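Local coordinates for glutamine aminotransferase class-II domain protein (Ruegeria pomeroyi, PDB 3MDN) that probably acts as a class-II glutamine amidotransferase of the Ntn-hydrolase type, releasing ammonia from glutamine, with its physiological acceptor not established, at residues Met112-Val117 / Arg186-Phe191; Arg107-Met112 / Phe191-Thr196. All coordinates share one frame; numbering follows the deposited sequence.

Contact 1: Met112-Val117 / Arg186-Phe191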
HETATM    1  N   MSE D 112     -21.303  -8.869   0.789  1.00 28.28           N
HETATM    2  CA  MSE D 112     -20.558  -8.727  -0.462  1.00 28.78           C
HETATM    3  C   MSE D 112     -21.439  -9.099  -1.665  1.00 29.32           C
HETATM    4  O   MSE D 112     -22.407  -9.853  -1.530  1.00 28.87           O
HETATM    5  CB  MSE D 112     -19.267  -9.541  -0.444  1.00 28.91           C
HETATM    6  CG  MSE D 112     -19.429 -11.002  -0.214  1.00 32.96           C
HETATM    7 SE   MSE D 112     -17.665 -11.841  -0.184  1.00 40.45          SE
HETATM    8  CE  MSE D 112     -18.354 -13.657   0.181  1.00 39.64           C
ATOM      9  N   HIS D 113     -21.106  -8.535  -2.819  1.00 27.77           N
ATOM     10  CA  HIS D 113     -21.984  -8.528  -3.954  1.00 27.53           C
ATOM     11  C   HIS D 113     -21.120  -8.622  -5.212  1.00 27.18           C
ATOM     12  O   HIS D 113     -20.103  -7.971  -5.330  1.00 26.16           O
ATOM     13  CB  HIS D 113     -22.832  -7.235  -3.934  1.00 27.83           C
ATOM     14  CG  HIS D 113     -23.341  -6.796  -5.279  1.00 29.07           C
ATOM     15  ND1 HIS D 113     -24.369  -7.434  -5.939  1.00 29.99           N
ATOM     16  CD2 HIS D 113     -22.985  -5.751  -6.068  1.00 29.17           C
ATOM     17  CE1 HIS D 113     -24.610  -6.823  -7.088  1.00 28.05           C
ATOM     18  NE2 HIS D 113     -23.784  -5.795  -7.188  1.00 29.58           N
ATOM     19  N   ASN D 114     -21.551  -9.479  -6.115  1.00 26.97           N
ATOM     20  CA  ASN D 114     -21.019  -9.642  -7.445  1.00 27.63           C
ATOM     21  C   ASN D 114     -22.152  -9.192  -8.397  1.00 27.63           C
ATOM     22  O   ASN D 114     -23.316  -9.634  -8.252  1.00 27.02           O
ATOM     23  CB  ASN D 114     -20.695 -11.147  -7.623  1.00 28.01           C
ATOM     24  CG  ASN D 114     -19.766 -11.429  -8.768  1.00 32.15           C
ATOM     25  OD1 ASN D 114     -19.359 -12.582  -8.966  1.00 38.47           O
ATOM     26  ND2 ASN D 114     -19.422 -10.409  -9.541  1.00 34.52           N
ATOM     27  N   GLY D 115     -21.823  -8.297  -9.327  1.00 26.60           N
ATOM     28  CA  GLY D 115     -22.736  -7.872 -10.395  1.00 26.59           C
ATOM     29  C   GLY D 115     -22.730  -6.344 -10.541  1.00 26.97           C
ATOM     30  O   GLY D 115     -21.727  -5.691 -10.275  1.00 26.21           O
ATOM     31  N   GLN D 116     -23.861  -5.773 -10.929  1.00 26.03           N
ATOM     32  CA  GLN D 116     -23.936  -4.351 -11.183  1.00 25.65           C
ATOM     33  C   GLN D 116     -25.369  -3.873 -11.188  1.00 24.87           C
ATOM     34  O   GLN D 116     -26.301  -4.639 -11.439  1.00 24.33           O
ATOM     35  CB  GLN D 116     -23.337  -4.055 -12.557  1.00 26.25           C
ATOM     36  CG  GLN D 116     -24.100  -4.720 -13.721  1.00 28.49           C
ATOM     37  CD  GLN D 116     -23.653  -4.189 -15.083  1.00 32.94           C
ATOM     38  OE1 GLN D 116     -23.932  -3.033 -15.441  1.00 35.99           O
ATOM     39  NE2 GLN D 116     -22.965  -5.024 -15.846  1.00 31.01           N
ATOM     40  N   VAL D 117     -25.528  -2.592 -10.910  1.00 24.06           N
ATOM     41  CA  VAL D 117     -26.754  -1.868 -11.161  1.00 22.88           C
ATOM     42  C   VAL D 117     -26.451  -1.045 -12.406  1.00 22.69           C
ATOM     43  O   VAL D 117     -25.528  -0.219 -12.399  1.00 21.53           O
ATOM     44  CB  VAL D 117     -27.074  -1.002  -9.933  1.00 23.82           C
ATOM     45  CG1 VAL D 117     -28.353  -0.188 -10.129  1.00 22.45           C
ATOM     46  CG2 VAL D 117     -27.178  -1.930  -8.689  1.00 21.63           C
ATOM     47  N   ARG D 186     -28.041  -6.968 -11.823  1.00 24.07           N
ATOM     48  CA  ARG D 186     -27.429  -8.302 -11.821  1.00 25.83           C
ATOM     49  C   ARG D 186     -26.849  -8.507 -10.432  1.00 26.56           C
ATOM     50  O   ARG D 186     -26.056  -7.685  -9.970  1.00 26.91           O
ATOM     51  CB  ARG D 186     -26.311  -8.395 -12.850  1.00 25.23           C
ATOM     52  CG  ARG D 186     -26.749  -8.177 -14.288  1.00 26.14           C
ATOM     53  CD  ARG D 186     -26.661  -9.467 -15.053  1.00 23.91           C
ATOM     54  NE  ARG D 186     -27.174  -9.405 -16.423  1.00 24.85           N
ATOM     55  CZ  ARG D 186     -26.415  -9.345 -17.522  1.00 26.08           C
ATOM     56  NH1 ARG D 186     -25.083  -9.314 -17.416  1.00 25.15           N
ATOM     57  NH2 ARG D 186     -26.991  -9.324 -18.730  1.00 21.62           N
ATOM     58  N   LEU D 187     -27.227  -9.596  -9.767  1.00 26.84           N
ATOM     59  CA  LEU D 187     -26.904  -9.710  -8.359  1.00 26.63           C
ATOM     60  C   LEU D 187     -26.640 -11.141  -7.880  1.00 26.86           C
ATOM     61  O   LEU D 187     -27.482 -12.005  -7.997  1.00 25.70           O
ATOM     62  CB  LEU D 187     -28.061  -9.143  -7.517  1.00 26.44           C
ATOM     63  CG  LEU D 187     -27.820  -9.342  -6.004  1.00 26.01           C
ATOM     64  CD1 LEU D 187     -27.979  -8.044  -5.280  1.00 22.64           C
ATOM     65  CD2 LEU D 187     -28.775 -10.368  -5.410  1.00 25.89           C
ATOM     66  N   SER D 188     -25.471 -11.360  -7.298  1.00 27.18           N
ATOM     67  CA  SER D 188     -25.270 -12.491  -6.442  1.00 27.95           C
ATOM     68  C   SER D 188     -24.647 -11.830  -5.236  1.00 28.52           C
ATOM     69  O   SER D 188     -23.782 -10.935  -5.365  1.00 29.78           O
ATOM     70  CB  SER D 188     -24.323 -13.515  -7.075  1.00 28.16           C
ATOM     71  OG  SER D 188     -23.005 -13.112  -6.777  1.00 32.11           O
ATOM     72  N   ALA D 189     -25.126 -12.180  -4.053  1.00 27.81           N
ATOM     73  CA  ALA D 189     -24.616 -11.552  -2.831  1.00 26.68           C
ATOM     74  C   ALA D 189     -24.540 -12.603  -1.740  1.00 26.53           C
ATOM     75  O   ALA D 189     -25.346 -13.558  -1.738  1.00 25.67           O
ATOM     76  CB  ALA D 189     -25.557 -10.447  -2.391  1.00 26.89           C
ATOM     77  N   ALA D 190     -23.585 -12.431  -0.825  1.00 25.32           N
ATOM     78  CA  ALA D 190     -23.524 -13.213   0.426  1.00 25.02           C
ATOM     79  C   ALA D 190     -23.476 -12.252   1.574  1.00 25.14           C
ATOM     80  O   ALA D 190     -22.911 -11.155   1.452  1.00 26.01           O
ATOM     81  CB  ALA D 190     -22.295 -14.128   0.459  1.00 25.95           C
ATOM     82  N   PHE D 191     -24.088 -12.621   2.687  1.00 23.82           N
ATOM     83  CA  PHE D 191     -24.218 -11.701   3.805  1.00 24.27           C
ATOM     84  C   PHE D 191     -24.547 -12.472   5.093  1.00 23.95           C
ATOM     85  O   PHE D 191     -25.045 -13.572   5.020  1.00 22.69           O
ATOM     86  CB  PHE D 191     -25.199 -10.543   3.517  1.00 23.98           C
ATOM     87  CG  PHE D 191     -26.579 -10.972   3.076  1.00 26.03           C
ATOM     88  CD1 PHE D 191     -26.825 -11.371   1.765  1.00 25.87           C
ATOM     89  CD2 PHE D 191     -27.646 -10.950   3.966  1.00 26.03           C
ATOM     90  CE1 PHE D 191     -28.103 -11.775   1.372  1.00 28.12           C
ATOM     91  CE2 PHE D 191     -28.924 -11.347   3.574  1.00 26.97           C
ATOM     92  CZ  PHE D 191     -29.162 -11.732   2.286  1.00 24.86           C
TER

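Contact 2: Arg107-Met112 / Phe191-Thr196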
ATOM      1  N   ARG D 107     -22.260  -2.622  12.097  1.00 29.32           N
ATOM      2  CA  ARG D 107     -22.797  -3.320  13.264  1.00 29.40           C
ATOM      3  C   ARG D 107     -22.461  -4.822  13.234  1.00 29.10           C
ATOM      4  O   ARG D 107     -21.312  -5.173  13.034  1.00 29.16           O
ATOM      5  CB  ARG D 107     -24.307  -3.099  13.338  1.00 29.84           C
ATOM      6  CG  ARG D 107     -24.638  -1.636  13.521  1.00 30.47           C
ATOM      7  CD  ARG D 107     -26.122  -1.398  13.440  1.00 27.50           C
ATOM      8  NE  ARG D 107     -26.354   0.042  13.521  1.00 30.13           N
ATOM      9  CZ  ARG D 107     -27.551   0.604  13.559  1.00 29.25           C
ATOM     10  NH1 ARG D 107     -28.645  -0.168  13.523  1.00 27.22           N
ATOM     11  NH2 ARG D 107     -27.652   1.928  13.634  1.00 28.54           N
ATOM     12  N   ARG D 108     -23.453  -5.700  13.414  1.00 28.31           N
ATOM     13  CA  ARG D 108     -23.207  -7.162  13.389  1.00 28.53           C
ATOM     14  C   ARG D 108     -23.105  -7.793  11.979  1.00 27.14           C
ATOM     15  O   ARG D 108     -22.726  -8.988  11.846  1.00 25.58           O
ATOM     16  CB  ARG D 108     -24.292  -7.942  14.176  1.00 29.43           C
ATOM     17  CG  ARG D 108     -24.416  -7.664  15.695  1.00 33.21           C
ATOM     18  CD  ARG D 108     -25.611  -8.465  16.312  1.00 37.13           C
ATOM     19  NE  ARG D 108     -25.624  -9.843  15.796  1.00 43.94           N
ATOM     20  CZ  ARG D 108     -26.590 -10.749  15.989  1.00 45.42           C
ATOM     21  NH1 ARG D 108     -27.673 -10.450  16.707  1.00 47.11           N
ATOM     22  NH2 ARG D 108     -26.469 -11.964  15.458  1.00 44.17           N
ATOM     23  N   TRP D 109     -23.450  -7.015  10.949  1.00 25.85           N
ATOM     24  CA  TRP D 109     -23.687  -7.550   9.596  1.00 25.21           C
ATOM     25  C   TRP D 109     -22.522  -7.292   8.639  1.00 25.94           C
ATOM     26  O   TRP D 109     -21.825  -6.282   8.774  1.00 24.30           O
ATOM     27  CB  TRP D 109     -24.942  -6.921   8.994  1.00 24.73           C
ATOM     28  CG  TRP D 109     -26.188  -7.376   9.649  1.00 25.37           C
ATOM     29  CD1 TRP D 109     -26.735  -6.916  10.811  1.00 24.69           C
ATOM     30  CD2 TRP D 109     -27.056  -8.422   9.178  1.00 26.31           C
ATOM     31  NE1 TRP D 109     -27.916  -7.604  11.090  1.00 22.45           N
ATOM     32  CE2 TRP D 109     -28.125  -8.536  10.103  1.00 25.48           C
ATOM     33  CE3 TRP D 109     -27.012  -9.285   8.086  1.00 27.86           C
ATOM     34  CZ2 TRP D 109     -29.150  -9.467   9.950  1.00 26.12           C
ATOM     35  CZ3 TRP D 109     -28.028 -10.214   7.928  1.00 29.77           C
ATOM     36  CH2 TRP D 109     -29.093 -10.299   8.861  1.00 28.58           C
ATOM     37  N   CYS D 110     -22.308  -8.213   7.705  1.00 25.97           N
ATOM     38  CA  CYS D 110     -21.353  -7.978   6.631  1.00 27.50           C
ATOM     39  C   CYS D 110     -21.964  -8.465   5.359  1.00 27.50           C
ATOM     40  O   CYS D 110     -22.949  -9.194   5.398  1.00 29.45           O
ATOM     41  CB  CYS D 110     -20.007  -8.665   6.885  1.00 27.57           C
ATOM     42  SG  CYS D 110     -20.088 -10.442   7.148  1.00 28.13           S
ATOM     43  N   PHE D 111     -21.383  -8.091   4.229  1.00 27.72           N
ATOM     44  CA  PHE D 111     -22.100  -8.187   2.968  1.00 28.07           C
ATOM     45  C   PHE D 111     -21.122  -8.059   1.811  1.00 27.26           C
ATOM     46  O   PHE D 111     -20.203  -7.260   1.862  1.00 27.67           O
ATOM     47  CB  PHE D 111     -23.118  -7.035   2.942  1.00 28.60           C
ATOM     48  CG  PHE D 111     -23.983  -6.981   1.709  1.00 29.06           C
ATOM     49  CD1 PHE D 111     -23.535  -6.347   0.561  1.00 30.67           C
ATOM     50  CD2 PHE D 111     -25.256  -7.531   1.722  1.00 30.77           C
ATOM     51  CE1 PHE D 111     -24.330  -6.283  -0.563  1.00 32.29           C
ATOM     52  CE2 PHE D 111     -26.070  -7.474   0.604  1.00 33.46           C
ATOM     53  CZ  PHE D 111     -25.603  -6.854  -0.545  1.00 34.80           C
HETATM   54  N   MSE D 112     -21.303  -8.869   0.789  1.00 28.28           N
HETATM   55  CA  MSE D 112     -20.558  -8.727  -0.462  1.00 28.78           C
HETATM   56  C   MSE D 112     -21.439  -9.099  -1.665  1.00 29.32           C
HETATM   57  O   MSE D 112     -22.407  -9.853  -1.530  1.00 28.87           O
HETATM   58  CB  MSE D 112     -19.267  -9.541  -0.444  1.00 28.91           C
HETATM   59  CG  MSE D 112     -19.429 -11.002  -0.214  1.00 32.96           C
HETATM   60 SE   MSE D 112     -17.665 -11.841  -0.184  1.00 40.45          SE
HETATM   61  CE  MSE D 112     -18.354 -13.657   0.181  1.00 39.64           C
ATOM     62  N   PHE D 191     -24.088 -12.621   2.687  1.00 23.82           N
ATOM     63  CA  PHE D 191     -24.218 -11.701   3.805  1.00 24.27           C
ATOM     64  C   PHE D 191     -24.547 -12.472   5.093  1.00 23.95           C
ATOM     65  O   PHE D 191     -25.045 -13.572   5.020  1.00 22.69           O
ATOM     66  CB  PHE D 191     -25.199 -10.543   3.517  1.00 23.98           C
ATOM     67  CG  PHE D 191     -26.579 -10.972   3.076  1.00 26.03           C
ATOM     68  CD1 PHE D 191     -26.825 -11.371   1.765  1.00 25.87           C
ATOM     69  CD2 PHE D 191     -27.646 -10.950   3.966  1.00 26.03           C
ATOM     70  CE1 PHE D 191     -28.103 -11.775   1.372  1.00 28.12           C
ATOM     71  CE2 PHE D 191     -28.924 -11.347   3.574  1.00 26.97           C
ATOM     72  CZ  PHE D 191     -29.162 -11.732   2.286  1.00 24.86           C
ATOM     73  N   SER D 192     -24.199 -11.906   6.256  1.00 24.93           N
ATOM     74  CA  SER D 192     -24.303 -12.618   7.552  1.00 25.12           C
ATOM     75  C   SER D 192     -24.543 -11.667   8.694  1.00 25.28           C
ATOM     76  O   SER D 192     -24.132 -10.485   8.646  1.00 25.40           O
ATOM     77  CB  SER D 192     -23.004 -13.384   7.858  1.00 25.50           C
ATOM     78  OG  SER D 192     -23.124 -14.204   9.028  1.00 25.42           O
ATOM     79  N   ASP D 193     -25.149 -12.181   9.755  1.00 25.48           N
ATOM     80  CA  ASP D 193     -25.271 -11.417  11.000  1.00 25.92           C
ATOM     81  C   ASP D 193     -24.356 -12.029  12.028  1.00 26.39           C
ATOM     82  O   ASP D 193     -24.428 -11.693  13.190  1.00 26.63           O
ATOM     83  CB  ASP D 193     -26.717 -11.415  11.526  1.00 26.48           C
ATOM     84  CG  ASP D 193     -27.302 -12.828  11.653  1.00 26.10           C
ATOM     85  OD1 ASP D 193     -26.545 -13.823  11.497  1.00 25.33           O
ATOM     86  OD2 ASP D 193     -28.524 -12.950  11.891  1.00 26.25           O
ATOM     87  N   GLY D 194     -23.496 -12.948  11.604  1.00 27.12           N
ATOM     88  CA  GLY D 194     -22.597 -13.599  12.543  1.00 27.95           C
ATOM     89  C   GLY D 194     -23.159 -14.850  13.182  1.00 29.22           C
ATOM     90  O   GLY D 194     -22.445 -15.529  13.908  1.00 30.52           O
ATOM     91  N   GLN D 195     -24.427 -15.158  12.909  1.00 28.80           N
ATOM     92  CA  GLN D 195     -25.040 -16.438  13.301  1.00 29.58           C
ATOM     93  C   GLN D 195     -25.556 -17.274  12.110  1.00 27.74           C
ATOM     94  O   GLN D 195     -25.394 -18.502  12.069  1.00 26.98           O
ATOM     95  CB  GLN D 195     -26.186 -16.177  14.281  1.00 30.81           C
ATOM     96  CG  GLN D 195     -25.739 -16.016  15.761  1.00 34.53           C
ATOM     97  CD  GLN D 195     -26.043 -17.310  16.566  1.00 42.12           C
ATOM     98  OE1 GLN D 195     -27.129 -17.456  17.174  1.00 43.69           O
ATOM     99  NE2 GLN D 195     -25.110 -18.267  16.526  1.00 42.68           N
ATOM    100  N   THR D 196     -26.170 -16.598  11.145  1.00 26.30           N
ATOM    101  CA  THR D 196     -26.739 -17.246   9.961  1.00 25.38           C
ATOM    102  C   THR D 196     -25.995 -16.720   8.752  1.00 24.82           C
ATOM    103  O   THR D 196     -25.619 -15.564   8.744  1.00 23.15           O
ATOM    104  CB  THR D 196     -28.252 -16.919   9.818  1.00 25.44           C
ATOM    105  OG1 THR D 196     -28.944 -17.368  10.985  1.00 24.26           O
ATOM    106  CG2 THR D 196     -28.862 -17.593   8.599  1.00 24.40           C
TER

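Contact 1: Met112-Val117 / Arg186-Phe191
Met112, Asn114 and Gln116 pair with Ala190, Ser188 and Arg186 through six backbone hydrogen bonds, two for each antiparallel hydrogen-bonded pair. The shortest runs from Asn114 N to Ser188 O, 2.8 Å and nearly straight at 173°. At the far end Gln116 N reaches Arg186 O over 3.1 Å with a more bent N-H (143°). Between the pairs, CA-H groups fill in: Ala189 CA lies 3.1 Å from Met112 O, and His113 CA 3.3 Å from Ser188 O.

The glycine at the corner belongs to the same scheme. Gly115 CA sits 3.4 Å from Arg186 O, and a CB there would clash with that oxygen as well as with the carbonyl of Asn114. The sequence His113-Asn114-Gly115 matches the His-Asn-Gly motif of class-II glutamine amidotransferases, whose asparagine side chain and glycine N-H form the oxyanion hole in relatives; the same role is probable here, consistent with Asn114 touching Cys4 near the chain start.

Side chains meet on two faces. On the one turned to Trp6 of strand 6-10, Met112, a selenomethionine, runs extended beyond CG and brings CE to 4.0 Å from Ala190 CB. Beside it Asn114 CB lies 3.1 Å from Ser188 OG, a close packing contact; the hydroxyl itself is hydrogen-bonded to Trp6 NE1. Arg186 leads its guanidinium away to a salt bridge with Asp205. The other face carries His113, Leu187 and Ala189; Leu187 packs there on helices 144-154 and 161-179.

Contact 2: Arg107-Met112 / Phe191-Thr196
Asp193 lies over one face of the Trp109 indole, its CB 3.5 Å from the centroid of the six-membered ring, a CH-pi contact offset toward the rim. The carbonyl of Asp193 faces Arg108: NH2 donates to Asp193 O over 3.1 Å from above the carbonyl plane, and NE adds a weak bond to the same oxygen. Arg108 NH2 is also 4.2 Å from Asp193 OD2, but no N-H points at that carboxylate oxygen, so only the opposite charges could help here.

Phe191 works on the same face as Phe111. Its CG stands between the backbone N and the carbonyl carbon (chi1 54°), which sets the ring alongside Phe111. The two side chains point the same way, their ring planes at 36° to each other, and Phe191 CB packs 3.5 Å from Phe111 CD2. At the edge of the Phe191 ring, CD2 meets Trp109 CZ3 at 4.0 Å, and Leu165 of helix 161-179 packs against the same phenylalanine. An alanine in place of Trp109 would probably open a gap beside Asp193 CB and Phe191, leaving Asp193 without its aromatic cover.

Between these residues, Cys110 and Ser192 form an antiparallel pair with two backbone hydrogen bonds, Cys110 N to Ser192 O measuring 3.1 Å. Beyond it the chain turns. Ser192 OG accepts from Gly194 N, closing an ST turn; Asp193 OD1 accepts from Gln195 N, closing an Asx turn, and its second bond, 2.8 Å from Thr196 N, makes an Asx motif, shaping the hairpin bend between strands 185-192 and 197-203.

Overall arrangement
Both contacts join strand 109-114 to strand 185-192, sharing Met112 and Phe191, with centres about 15 Å apart; contact 1 continues past the Gly115 corner onto strand 116-117, and along the chain it is nested within the loop that contact 2 closes. They touch where Ala189 CB meets Phe111 CZ at 4.0 Å. Contact 1 is the buried one and relies on regular backbone pairing, with Met112, Asn114 and Ala190 against Trp6 and a glycine corner at the probable oxyanion site. Contact 2 frays from the buried Cys110-Ser192 pair to exposed Arg108 and Gln195, so aromatic packing, a guanidinium-carbonyl bond and turns closed by serine and aspartate side chains take over. No other chain reaches either.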